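Local coordinates for SnoaL-like domain-containing protein (Methylibium petroleiphilum PM1, PDB 3G16), which is of unknown function but has the cystatin-like, NTF2-type cone fold of SnoaL-like proteins and probably binds a small molecule in its pocket, at residues Arg17-Gly22 / Ala33-Glu38; Ala29-Cys34 / Gln57-Trp62; His41-Gly46 / Gly50-Ala55; Cys107-Arg112 / Leu116-Arg121; Arg134-Leu137 / Asp141-Gly144. All blocks are in the same frame, centred on the assembly; numbering follows the deposited sequence.

Overall arrangement
From the N terminus, helix 9-24 leads into contact 1, which closes the short loop through helix 28-32 by setting strand 35-36 against the first helix. Contact 2 starts on that loop, sharing Ala33 and Cys34 with contact 1, and closes a longer one onto helix 55-69; the hairpin of contact 3 is nested inside it. Contact 4 follows as a second hairpin, between strands 100-111 and 116-124, and meets contact 3 in the same sheet, where Tyr42 N bonds to Ile120 O. Contact 5 comes last, about 25 Å from contacts 1 and 2 between centres, and carries the C-terminal part of the chain to the second subunit.

Contact 1. Residues Arg17-Gly22 / Ala33-Glu38; sequences RTYYDG and ACFVPE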
# COMPACT_ATOMS: atom_id res chain seq x y z
N ARG A 17 12.29 1.85 11.12
CA ARG A 17 12.45 0.73 12.02
C ARG A 17 12.33 1.19 13.51
O ARG A 17 11.83 0.44 14.38
CB ARG A 17 13.77 0.01 11.78
CG ARG A 17 13.82 -0.68 10.40
CD ARG A 17 14.99 -1.69 10.31
NE ARG A 17 15.05 -2.31 9.00
CZ ARG A 17 14.31 -3.33 8.57
NH1 ARG A 17 13.39 -3.94 9.34
NH2 ARG A 17 14.51 -3.77 7.33
N THR A 18 12.84 2.40 13.80
CA THR A 18 12.70 2.93 15.14
C THR A 18 11.20 3.08 15.49
O THR A 18 10.74 2.83 16.58
CB THR A 18 13.40 4.28 15.30
OG1 THR A 18 14.80 4.10 15.03
CG2 THR A 18 13.22 4.84 16.72
N TYR A 19 10.42 3.56 14.51
CA TYR A 19 8.99 3.76 14.67
C TYR A 19 8.31 2.43 15.03
O TYR A 19 7.56 2.35 15.98
CB TYR A 19 8.40 4.40 13.39
CG TYR A 19 6.90 4.33 13.27
CD1 TYR A 19 6.05 4.82 14.28
CD2 TYR A 19 6.34 3.87 12.13
CE1 TYR A 19 4.68 4.75 14.14
CE2 TYR A 19 4.96 3.80 11.97
CZ TYR A 19 4.13 4.24 13.00
OH TYR A 19 2.75 4.19 12.79
N TYR A 20 8.55 1.42 14.20
CA TYR A 20 7.95 0.09 14.45
C TYR A 20 8.40 -0.50 15.77
O TYR A 20 7.63 -1.10 16.48
CB TYR A 20 8.18 -0.86 13.26
CG TYR A 20 7.15 -0.73 12.15
CD1 TYR A 20 7.09 0.38 11.38
CD2 TYR A 20 6.24 -1.74 11.93
CE1 TYR A 20 6.10 0.55 10.37
CE2 TYR A 20 5.28 -1.66 10.91
CZ TYR A 20 5.21 -0.48 10.16
OH TYR A 20 4.22 -0.40 9.16
N ASP A 21 9.67 -0.30 16.12
CA ASP A 21 10.16 -0.73 17.45
C ASP A 21 9.33 -0.05 18.53
O ASP A 21 8.88 -0.65 19.47
CB ASP A 21 11.62 -0.37 17.65
CG ASP A 21 12.58 -1.27 16.87
OD1 ASP A 21 12.16 -2.18 16.18
OD2 ASP A 21 13.82 -0.96 16.96
N GLY A 22 9.18 1.25 18.40
CA GLY A 22 8.41 2.02 19.36
C GLY A 22 6.97 1.56 19.46
O GLY A 22 6.38 1.54 20.54
N ALA A 33 9.33 10.75 18.37
CA ALA A 33 10.60 11.24 17.83
C ALA A 33 10.83 10.87 16.37
O ALA A 33 11.75 11.38 15.72
CB ALA A 33 11.74 10.73 18.68
N CYS A 34 9.99 9.97 15.83
CA CYS A 34 10.13 9.58 14.44
C CYS A 34 9.33 10.42 13.46
O CYS A 34 9.40 10.20 12.26
CB CYS A 34 9.62 8.15 14.28
SG CYS A 34 10.66 6.94 15.18
N PHE A 35 8.52 11.33 14.01
CA PHE A 35 7.63 12.17 13.22
C PHE A 35 7.82 13.65 13.40
O PHE A 35 8.22 14.09 14.48
CB PHE A 35 6.18 11.95 13.71
CG PHE A 35 5.63 10.57 13.44
CD1 PHE A 35 5.09 10.25 12.20
CD2 PHE A 35 5.64 9.59 14.41
CE1 PHE A 35 4.58 9.00 11.94
CE2 PHE A 35 5.15 8.32 14.15
CZ PHE A 35 4.60 8.03 12.92
N VAL A 36 7.48 14.43 12.39
CA VAL A 36 7.26 15.86 12.63
C VAL A 36 6.02 15.94 13.56
O VAL A 36 5.12 15.10 13.47
CB VAL A 36 7.06 16.69 11.36
CG1 VAL A 36 8.29 16.53 10.42
CG2 VAL A 36 5.82 16.28 10.62
N PRO A 37 5.94 16.94 14.43
CA PRO A 37 4.82 16.99 15.39
C PRO A 37 3.44 16.94 14.78
O PRO A 37 2.52 16.34 15.38
CB PRO A 37 5.06 18.31 16.14
CG PRO A 37 6.51 18.60 15.94
CD PRO A 37 6.95 17.99 14.66
N GLU A 38 3.28 17.55 13.63
CA GLU A 38 2.00 17.63 12.97
C GLU A 38 1.68 16.46 12.04
O GLU A 38 0.70 16.52 11.28
CB GLU A 38 1.92 18.96 12.19
CG GLU A 38 2.80 19.10 10.93
CD GLU A 38 4.31 19.48 11.13
OE1 GLU A 38 4.83 19.48 12.25
OE2 GLU A 38 4.95 19.79 10.09
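Helix 9-24 passes the short strand 35-36 with Tyr19 and Cys34 as the nearest pair of backbones, their CA atoms 5.9 Å apart, and no hydrogen bond crosses between residues 17-22 and 33-38. Side chains do the joining. The sulfur of Cys34 sits against the helix surface: SG lies 3.5 Å from the backbone N of Tyr19 and 3.7 Å from CG2 of Thr18. In Thr18 a chi1 of -61° sets OG1 beside the backbone N, where it bonds the carbonyl O of Lys14, and puts the CG2 methyl anti to that N, against the sulfur. The CB of Tyr19 adds a further apolar touch on SG at 3.8 Å.

Farther along, Tyr19 and Phe35 make a T-shaped pair. Phe35 drives the rim of its ring at one face of Tyr19, CZ coming within 3.5 Å of Tyr19 CE1; the centroids are 5.0 Å apart and the planes stand at 82°. The point of entry is offset toward the rim of the tyrosine ring, on its CD1-CE1 side. The phenol then reaches beyond the contact, where its OH bonds NE1 of Trp62, and an unidentified ligand lies about 4 Å from the Tyr19 side chain, consistent with the ring lining the ligand pocket.

Both aromatic rings also rest on Ile120 of strand 116-124 and on Ile58 of helix 55-69. Backbone bonds from Cys34 and Val36 to Ile117 tie strand 35-36 to strand 116-124, and the contact joins helices 9-24 and 55-69 to the sheet, as in an NTF2-like cone.

Contact 2. Residues Ala29-Cys34 / Gln57-Trp62; sequences AKMIAC and QIAHRW
Met31, a selenomethionine in this crystal, and Ala59 form the centre of the contact between helix 28-32 and helix 55-69: their CA atoms are 5.7 Å apart and their CB atoms 3.9 Å. The small alanine methyl lets the helices come this close, and Ile32 closes over it from the side, its CG1 3.7 Å from Ala59 CB. Beyond CB, the Met31 chain reaches over toward the second helix and bends at its last torsion (chi3 -91°), bringing CE to 3.3 Å from the carbonyl O of Ala59. SE packs on CB of Trp62 at 3.9 Å and lies beside the indole instead of over it, 5.1 Å from the centroid of the five-membered ring and 86° off its normal.

In the next shell, Cys23 of helix 9-24 touches both Met31 and Trp62. The indole is positioned by its NE1, which bonds Tyr19 OH, and by edge-to-face partners Trp73 and Phe52. At the outer side, His60 ND1 is linked to Glu28. An unidentified ligand lies about 3 Å from the Trp62 side chain. This is a Met-aromatic contact between helices beside the pocket, in keeping with the helical cover of an NTF2-like cone.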
# COMPACT_ATOMS: atom_id res chain seq x y z
N ALA A 29 7.26 8.16 23.58
CA ALA A 29 8.36 9.07 23.29
C ALA A 29 9.18 8.62 22.08
O ALA A 29 9.56 9.42 21.22
CB ALA A 29 9.26 9.23 24.56
N LYS A 30 9.45 7.32 22.00
CA LYS A 30 10.24 6.79 20.89
C LYS A 30 9.48 7.00 19.59
O LYS A 30 10.06 7.45 18.59
CB LYS A 30 10.62 5.30 21.05
CG LYS A 30 11.27 4.72 19.77
CD LYS A 30 11.76 3.26 19.91
CE LYS A 30 12.84 3.13 21.01
NZ LYS A 30 13.42 1.74 21.18
N MSE A 31 8.18 6.71 19.60
CA MSE A 31 7.40 6.89 18.38
C MSE A 31 7.33 8.37 17.97
O MSE A 31 7.50 8.72 16.81
CB MSE A 31 6.00 6.31 18.55
CG MSE A 31 5.91 4.81 18.63
SE MSE A 31 4.09 4.18 18.76
CE MSE A 31 3.86 4.13 20.70
N ILE A 32 7.07 9.25 18.92
CA ILE A 32 6.91 10.66 18.63
C ILE A 32 8.15 11.25 17.96
O ILE A 32 8.05 12.11 17.07
CB ILE A 32 6.58 11.43 19.94
CG1 ILE A 32 5.14 11.12 20.36
CG2 ILE A 32 6.74 12.94 19.79
CD1 ILE A 32 4.76 11.57 21.81
N ALA A 33 9.33 10.75 18.37
CA ALA A 33 10.60 11.24 17.83
C ALA A 33 10.83 10.87 16.37
O ALA A 33 11.75 11.38 15.72
CB ALA A 33 11.74 10.73 18.68
N CYS A 34 9.99 9.97 15.83
CA CYS A 34 10.13 9.58 14.44
C CYS A 34 9.33 10.42 13.46
O CYS A 34 9.40 10.20 12.26
CB CYS A 34 9.62 8.15 14.28
SG CYS A 34 10.66 6.94 15.18
N GLN A 57 -0.70 11.82 18.99
CA GLN A 57 -1.93 11.05 18.86
C GLN A 57 -1.67 9.68 18.24
O GLN A 57 -2.24 8.66 18.66
CB GLN A 57 -2.96 11.82 18.05
CG GLN A 57 -3.62 12.96 18.83
CD GLN A 57 -2.63 13.96 19.42
OE1 GLN A 57 -2.03 14.79 18.67
NE2 GLN A 57 -2.42 13.88 20.74
N ILE A 58 -0.83 9.63 17.20
CA ILE A 58 -0.45 8.35 16.62
C ILE A 58 0.15 7.50 17.72
O ILE A 58 -0.24 6.34 17.91
CB ILE A 58 0.58 8.61 15.48
CG1 ILE A 58 -0.05 9.38 14.30
CG2 ILE A 58 1.17 7.29 15.00
CD1 ILE A 58 0.98 9.93 13.28
N ALA A 59 1.09 8.06 18.49
CA ALA A 59 1.79 7.31 19.51
C ALA A 59 0.85 6.81 20.61
O ALA A 59 0.93 5.66 21.05
CB ALA A 59 2.95 8.17 20.10
N HIS A 60 -0.05 7.69 21.06
CA HIS A 60 -0.96 7.32 22.14
C HIS A 60 -1.87 6.18 21.70
O HIS A 60 -2.14 5.24 22.48
CB HIS A 60 -1.79 8.55 22.56
CG HIS A 60 -2.66 8.28 23.74
ND1 HIS A 60 -2.12 7.79 24.91
CD2 HIS A 60 -3.98 8.50 23.99
CE1 HIS A 60 -3.07 7.71 25.83
NE2 HIS A 60 -4.21 8.09 25.29
N ARG A 61 -2.37 6.27 20.46
CA ARG A 61 -3.32 5.28 19.99
C ARG A 61 -2.66 3.92 19.77
O ARG A 61 -3.23 2.90 20.12
CB ARG A 61 -4.09 5.84 18.78
CG ARG A 61 -5.02 7.02 19.24
CD ARG A 61 -5.57 7.86 18.15
NE ARG A 61 -6.03 9.13 18.70
CZ ARG A 61 -6.58 10.10 17.96
NH1 ARG A 61 -6.90 9.90 16.69
NH2 ARG A 61 -6.90 11.26 18.53
N TRP A 62 -1.42 3.91 19.29
CA TRP A 62 -0.73 2.62 19.17
C TRP A 62 -0.38 2.09 20.56
O TRP A 62 -0.46 0.88 20.77
CB TRP A 62 0.49 2.68 18.29
CG TRP A 62 0.27 2.97 16.86
CD1 TRP A 62 1.10 3.68 16.06
CD2 TRP A 62 -0.84 2.58 16.02
NE1 TRP A 62 0.62 3.75 14.79
CE2 TRP A 62 -0.57 3.08 14.73
CE3 TRP A 62 -2.03 1.84 16.20
CZ2 TRP A 62 -1.42 2.89 13.65
CZ3 TRP A 62 -2.88 1.64 15.08
CH2 TRP A 62 -2.57 2.19 13.84

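Contact 3. Residues His41-Gly46 / Gly50-Ala55; sequences HYFPAG and GAFRGA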
# COMPACT_ATOMS: atom_id res chain seq x y z
N HIS A 41 -1.62 10.29 10.28
CA HIS A 41 -1.76 8.90 9.80
C HIS A 41 -3.19 8.73 9.30
O HIS A 41 -4.17 9.06 10.02
CB HIS A 41 -1.54 7.91 10.92
CG HIS A 41 -1.14 6.53 10.50
ND1 HIS A 41 -1.77 5.79 9.50
CD2 HIS A 41 -0.20 5.71 11.02
CE1 HIS A 41 -1.19 4.59 9.43
NE2 HIS A 41 -0.23 4.51 10.34
N TYR A 42 -3.34 8.27 8.06
CA TYR A 42 -4.64 8.00 7.45
C TYR A 42 -4.83 6.51 7.34
O TYR A 42 -3.86 5.72 7.20
CB TYR A 42 -4.69 8.63 6.06
CG TYR A 42 -4.54 10.13 6.06
CD1 TYR A 42 -5.63 10.93 6.23
CD2 TYR A 42 -3.31 10.75 5.90
CE1 TYR A 42 -5.52 12.31 6.25
CE2 TYR A 42 -3.19 12.13 5.92
CZ TYR A 42 -4.30 12.91 6.09
OH TYR A 42 -4.19 14.31 6.09
N PHE A 43 -6.11 6.14 7.29
CA PHE A 43 -6.56 4.75 7.25
C PHE A 43 -7.76 4.65 6.33
O PHE A 43 -8.37 5.65 6.02
CB PHE A 43 -7.01 4.27 8.67
CG PHE A 43 -5.96 4.43 9.69
CD1 PHE A 43 -5.01 3.46 9.87
CD2 PHE A 43 -5.92 5.56 10.50
CE1 PHE A 43 -4.03 3.58 10.83
CE2 PHE A 43 -4.94 5.70 11.46
CZ PHE A 43 -3.99 4.74 11.64
N PRO A 44 -8.12 3.41 5.97
CA PRO A 44 -9.37 3.32 5.23
C PRO A 44 -10.52 4.03 5.93
O PRO A 44 -10.61 3.96 7.18
CB PRO A 44 -9.59 1.80 5.15
CG PRO A 44 -8.25 1.23 5.20
CD PRO A 44 -7.46 2.12 6.14
N ALA A 45 -11.43 4.65 5.19
CA ALA A 45 -12.58 5.32 5.82
C ALA A 45 -13.35 4.22 6.58
O ALA A 45 -13.47 3.06 6.11
CB ALA A 45 -13.47 6.04 4.82
N GLY A 46 -13.78 4.57 7.77
CA GLY A 46 -14.50 3.66 8.63
C GLY A 46 -13.64 3.10 9.73
O GLY A 46 -14.17 2.47 10.66
N GLY A 50 -11.45 7.82 11.95
CA GLY A 50 -10.83 8.82 11.10
C GLY A 50 -9.32 8.83 11.29
O GLY A 50 -8.74 7.91 11.83
N ALA A 51 -8.71 9.89 10.79
CA ALA A 51 -7.24 10.00 10.80
C ALA A 51 -6.74 10.22 12.21
O ALA A 51 -7.49 10.64 13.14
CB ALA A 51 -6.80 11.21 9.95
N PHE A 52 -5.46 9.95 12.39
CA PHE A 52 -4.75 10.25 13.66
C PHE A 52 -3.97 11.56 13.42
O PHE A 52 -3.02 11.61 12.62
CB PHE A 52 -3.79 9.15 14.09
CG PHE A 52 -4.41 7.82 14.42
CD1 PHE A 52 -5.78 7.65 14.55
CD2 PHE A 52 -3.58 6.77 14.74
CE1 PHE A 52 -6.29 6.43 14.94
CE2 PHE A 52 -4.11 5.56 15.13
CZ PHE A 52 -5.46 5.38 15.24
N ARG A 53 -4.36 12.61 14.10
CA ARG A 53 -3.81 13.94 13.85
C ARG A 53 -2.73 14.32 14.85
O ARG A 53 -3.03 14.66 16.00
CB ARG A 53 -4.91 14.96 13.90
CG ARG A 53 -6.02 14.77 12.89
CD ARG A 53 -7.24 15.61 13.33
NE ARG A 53 -8.36 15.57 12.37
CZ ARG A 53 -9.21 14.57 12.28
NH1 ARG A 53 -9.19 13.51 13.14
NH2 ARG A 53 -10.16 14.72 11.34
N GLY A 54 -1.48 14.23 14.41
CA GLY A 54 -0.36 14.61 15.21
C GLY A 54 0.42 13.43 15.73
O GLY A 54 -0.12 12.36 16.04
N ALA A 55 1.74 13.59 15.82
CA ALA A 55 2.59 12.52 16.29
C ALA A 55 2.16 11.96 17.65
O ALA A 55 2.23 10.76 17.90
CB ALA A 55 4.04 13.06 16.38
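Phe43 and Phe52 meet edge to face, with the edge of Phe43 directed at the face of Phe52: CE2 of Phe43 stands 3.5 Å above the Phe52 plane, over its centre, and the planes are 61° apart. CZ of Phe43 makes the closest carbon contact, 3.6 Å from CE2 of Phe52. The same Phe43 ring is touched on one face by the imidazole of His41, whose ND1 sits 3.2 Å above its plane, toward the rim. Imidazole and two phenyl rings thus form a compact cluster. His41 gets there because its CG stands anti to the backbone N (chi1 -157°), which also lets ND1 donate to the carbonyl O of Tyr42 at 3.1 Å; that oxygen lies in the ring plane, though the donor sits well above the plane of the carbonyl. Tyr42 turns the other way and lays CD1 against the methyl of Ala51, 3.9 Å off.

Beneath the rings, His41 and Phe52 are an antiparallel hydrogen-bonded pair in the beta hairpin of strands 39-42 and 52-53, the latter outermost in this chain's sheet. Phe52 N to His41 O is 2.8 Å and His41 N to Phe52 O is 3.0 Å. Phe52 meets Trp62 of helix 55-69 edge to face.

The chemistry is mostly aromatic and apolar, with one imidazole whose ND1 is held as a donor in the model; if Phe43 lines the pocket, as an unidentified ligand about 4 Å away suggests, it offers a largely apolar surface.

Contact 4. Residues Cys107-Arg112 / Leu116-Arg121; sequences CVEFDR and LIREIR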
# COMPACT_ATOMS: atom_id res chain seq x y z
N CYS A 107 1.93 3.90 2.53
CA CYS A 107 2.85 4.88 1.94
C CYS A 107 3.30 5.80 3.02
O CYS A 107 2.47 6.25 3.85
CB CYS A 107 2.14 5.67 0.87
SG CYS A 107 1.68 4.63 -0.57
N VAL A 108 4.60 6.12 3.04
CA VAL A 108 5.19 6.97 4.06
C VAL A 108 5.88 8.12 3.39
O VAL A 108 6.76 7.89 2.52
CB VAL A 108 6.21 6.16 4.89
CG1 VAL A 108 6.88 7.00 5.96
CG2 VAL A 108 5.56 4.93 5.54
N GLU A 109 5.52 9.35 3.73
CA GLU A 109 6.22 10.52 3.25
C GLU A 109 7.14 11.06 4.33
O GLU A 109 6.74 11.20 5.46
CB GLU A 109 5.26 11.65 2.87
CG GLU A 109 4.27 11.31 1.78
CD GLU A 109 3.47 12.50 1.31
OE1 GLU A 109 3.55 13.58 1.90
OE2 GLU A 109 2.71 12.27 0.33
N PHE A 110 8.37 11.40 3.93
CA PHE A 110 9.29 12.10 4.79
C PHE A 110 9.27 13.59 4.56
O PHE A 110 9.07 14.07 3.45
CB PHE A 110 10.71 11.57 4.60
CG PHE A 110 10.94 10.26 5.29
CD1 PHE A 110 10.50 9.06 4.69
CD2 PHE A 110 11.52 10.19 6.52
CE1 PHE A 110 10.68 7.87 5.34
CE2 PHE A 110 11.70 8.98 7.16
CZ PHE A 110 11.28 7.83 6.58
N ASP A 111 9.48 14.29 5.66
CA ASP A 111 9.83 15.72 5.64
C ASP A 111 11.35 15.77 5.42
O ASP A 111 12.12 15.44 6.31
CB ASP A 111 9.47 16.37 6.97
CG ASP A 111 9.95 17.77 7.10
OD1 ASP A 111 9.73 18.59 6.18
OD2 ASP A 111 10.57 18.10 8.10
N ARG A 112 11.75 16.21 4.25
CA ARG A 112 13.19 16.28 3.91
C ARG A 112 13.96 17.24 4.81
O ARG A 112 15.14 16.99 5.07
CB ARG A 112 13.38 16.71 2.48
CG ARG A 112 12.82 15.76 1.42
CD ARG A 112 12.77 16.47 0.08
NE ARG A 112 12.27 15.69 -1.04
CZ ARG A 112 13.03 14.97 -1.86
NH1 ARG A 112 14.33 14.85 -1.66
NH2 ARG A 112 12.48 14.35 -2.91
N LEU A 116 12.32 13.25 9.23
CA LEU A 116 11.30 12.52 9.98
C LEU A 116 10.04 12.32 9.15
O LEU A 116 9.87 12.92 8.12
CB LEU A 116 10.97 13.27 11.26
CG LEU A 116 12.23 13.54 12.09
CD1 LEU A 116 11.68 14.29 13.46
CD2 LEU A 116 13.00 12.26 12.56
N ILE A 117 9.17 11.42 9.60
CA ILE A 117 7.95 11.08 8.87
C ILE A 117 6.94 12.20 9.01
O ILE A 117 6.69 12.67 10.13
CB ILE A 117 7.37 9.77 9.39
CG1 ILE A 117 8.34 8.61 9.12
CG2 ILE A 117 6.04 9.49 8.70
CD1 ILE A 117 8.01 7.32 9.87
N ARG A 118 6.33 12.59 7.90
CA ARG A 118 5.27 13.63 7.93
C ARG A 118 3.88 13.07 7.68
O ARG A 118 2.92 13.70 8.05
CB ARG A 118 5.58 14.78 6.95
CG ARG A 118 5.42 14.45 5.53
CD ARG A 118 5.71 15.65 4.66
NE ARG A 118 5.42 15.38 3.28
CZ ARG A 118 5.80 16.17 2.29
NH1 ARG A 118 6.52 17.27 2.53
NH2 ARG A 118 5.48 15.85 1.06
N GLU A 119 3.78 11.91 7.06
CA GLU A 119 2.47 11.35 6.74
C GLU A 119 2.59 9.88 6.48
O GLU A 119 3.56 9.43 5.87
CB GLU A 119 1.93 12.03 5.49
CG GLU A 119 0.52 11.63 5.11
CD GLU A 119 -0.02 12.47 3.97
OE1 GLU A 119 -0.27 13.68 4.20
OE2 GLU A 119 -0.15 11.95 2.86
N ILE A 120 1.55 9.13 6.89
CA ILE A 120 1.43 7.69 6.58
C ILE A 120 0.01 7.47 6.07
O ILE A 120 -0.95 8.01 6.65
CB ILE A 120 1.73 6.77 7.78
CG1 ILE A 120 3.12 7.06 8.35
CG2 ILE A 120 1.54 5.30 7.37
CD1 ILE A 120 3.47 6.25 9.58
N ARG A 121 -0.13 6.75 4.96
CA ARG A 121 -1.44 6.40 4.37
C ARG A 121 -1.49 4.88 4.32
O ARG A 121 -0.73 4.29 3.55
CB ARG A 121 -1.59 7.03 3.00
CG ARG A 121 -1.47 8.55 3.00
CD ARG A 121 -1.84 9.17 1.67
NE ARG A 121 -1.06 8.73 0.54
CZ ARG A 121 0.16 9.20 0.25
NH1 ARG A 121 0.76 10.10 1.00
NH2 ARG A 121 0.77 8.77 -0.85
O HOH W 1 1.81 15.27 3.19
O HOH W 2 2.97 10.62 -1.64
O HOH W 3 7.12 18.63 5.03
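Arg118 places its CG between its backbone N and carbonyl carbon (chi1 73°) and then runs extended, which carries its guanidinium across to Glu109; Arg121 instead bends at chi3 (-59°) to reach the same carboxylate. Arg118 grips OE1 of Glu109 through NE at 2.9 Å and NH2 at 3.1 Å, both from one face of the carboxylate plane. On the other oxygen, NH1 of Arg121 meets OE2 of Glu109 at 3.0 Å from above that plane, and also donates to OE2 of Glu119 at 2.8 Å. The two carboxylates lie side by side, nearly stacked, and the shared NH1 probably eases their mutual repulsion, as does a water that donates to OE1 of both.

A classic beta bulge sets this up: Arg118 and Glu119 both face Glu109, whose O takes a 2.8 Å bond from Arg118 N and a weak one from Glu119 N. On the reverse side, Ile117 CG1 lies over the face of Phe110, 4.2 Å from the ring centroid, and Val108 packs on Ile117.

That apolar side is covered by helix 9-24, through Ile16 on Phe110 and Val15 on Ile117, and by Phe35 of strand 35-36. Strand 39-42 flanks strand 116-124, while Arg121 NE bridges to Glu90 of the second subunit.

Contact 5. Residues Arg134-Leu137 / Asp141-Gly144; sequences RLEL and DYAG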
# COMPACT_ATOMS: atom_id res chain seq x y z
N ARG A 134 -17.62 5.01 -2.27
CA ARG A 134 -16.25 5.48 -2.30
C ARG A 134 -15.46 4.82 -1.19
O ARG A 134 -15.67 5.11 -0.00
CB ARG A 134 -16.17 7.00 -2.14
CG ARG A 134 -17.09 7.83 -3.09
CD ARG A 134 -16.82 9.38 -2.99
NE ARG A 134 -15.45 9.70 -3.37
CZ ARG A 134 -15.04 9.96 -4.61
NH1 ARG A 134 -15.88 10.05 -5.65
NH2 ARG A 134 -13.75 10.17 -4.79
N LEU A 135 -14.56 3.97 -1.56
CA LEU A 135 -13.67 3.28 -0.63
C LEU A 135 -12.32 3.98 -0.73
O LEU A 135 -11.54 3.71 -1.64
CB LEU A 135 -13.62 1.80 -0.99
CG LEU A 135 -14.88 1.00 -0.65
CD1 LEU A 135 -14.85 -0.38 -1.27
CD2 LEU A 135 -15.00 0.92 0.89
N GLU A 136 -12.05 4.91 0.18
CA GLU A 136 -10.89 5.73 0.14
C GLU A 136 -10.46 6.07 1.57
O GLU A 136 -11.12 5.62 2.50
CB GLU A 136 -11.11 6.96 -0.74
CG GLU A 136 -12.18 7.86 -0.29
CD GLU A 136 -12.59 8.92 -1.35
OE1 GLU A 136 -12.08 8.93 -2.48
OE2 GLU A 136 -13.50 9.76 -1.05
N LEU A 137 -9.36 6.80 1.76
CA LEU A 137 -8.88 7.11 3.09
C LEU A 137 -9.77 8.11 3.77
O LEU A 137 -10.20 9.09 3.19
CB LEU A 137 -7.49 7.67 3.00
CG LEU A 137 -6.41 6.77 2.42
CD1 LEU A 137 -5.17 7.61 2.08
CD2 LEU A 137 -6.10 5.54 3.35
N ASP A 141 -7.68 14.82 2.18
CA ASP A 141 -8.18 15.85 1.28
C ASP A 141 -7.77 15.55 -0.15
O ASP A 141 -6.88 16.17 -0.72
CB ASP A 141 -7.61 17.19 1.75
CG ASP A 141 -8.05 18.36 0.90
OD1 ASP A 141 -9.05 18.21 0.17
OD2 ASP A 141 -7.28 19.37 0.96
N TYR A 142 -8.44 14.58 -0.74
CA TYR A 142 -8.10 14.21 -2.11
C TYR A 142 -8.12 15.38 -3.09
O TYR A 142 -7.23 15.53 -3.89
CB TYR A 142 -9.03 13.09 -2.61
CG TYR A 142 -8.72 11.74 -2.00
CD1 TYR A 142 -7.64 11.01 -2.46
CD2 TYR A 142 -9.44 11.22 -0.92
CE1 TYR A 142 -7.29 9.79 -1.89
CE2 TYR A 142 -9.09 9.99 -0.37
CZ TYR A 142 -8.00 9.30 -0.85
OH TYR A 142 -7.67 8.08 -0.30
N ALA A 143 -9.20 16.16 -3.03
CA ALA A 143 -9.33 17.28 -3.94
C ALA A 143 -8.19 18.30 -3.79
O ALA A 143 -7.51 18.66 -4.75
CB ALA A 143 -10.69 17.95 -3.74
N GLY A 144 -7.91 18.68 -2.55
CA GLY A 144 -6.90 19.68 -2.29
C GLY A 144 -5.48 19.19 -2.55
O GLY A 144 -4.57 19.96 -2.84
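The Tyr142 ring has the side chain of Glu136 over one face and the backbone N of Leu137 at its edge, in the ring plane. The carboxylate of Glu136 lies almost flat against the ring, the planes 20° apart, with OE1 3.8 Å from CD2 and the aliphatic CB 3.7 Å from CE2 of Tyr142. An Asx motif opens the tyrosine segment: Asp141 OD1 accepts from Gly144 N at 3.0 Å, holding the turn from which the ring projects. Edge-to-face neighbours Phe140 and Tyr147 pack against the same ring.

In the modelled conformer Arg134 grips Glu136 side-on, NE to OE2 at 3.0 Å and NH2 to OE1 at 3.1 Å. The glutamate CG takes the position between backbone N and carbonyl carbon (chi1 61°), which brings the chain over the tyrosine. Arg103 of the second subunit is the main partner of Glu136 OE1 and makes a cation-pi contact with Tyr142, while Arg134 and Leu135 pair in parallel with a strand of that subunit, so the sheet runs on across the dimer interface.

Leu137 packs against the phenol oxygen, its CG 3.3 Å from OH of Tyr142, and its backbone N donates to that same OH at 3.0 Å in a nearly straight bond of 166°.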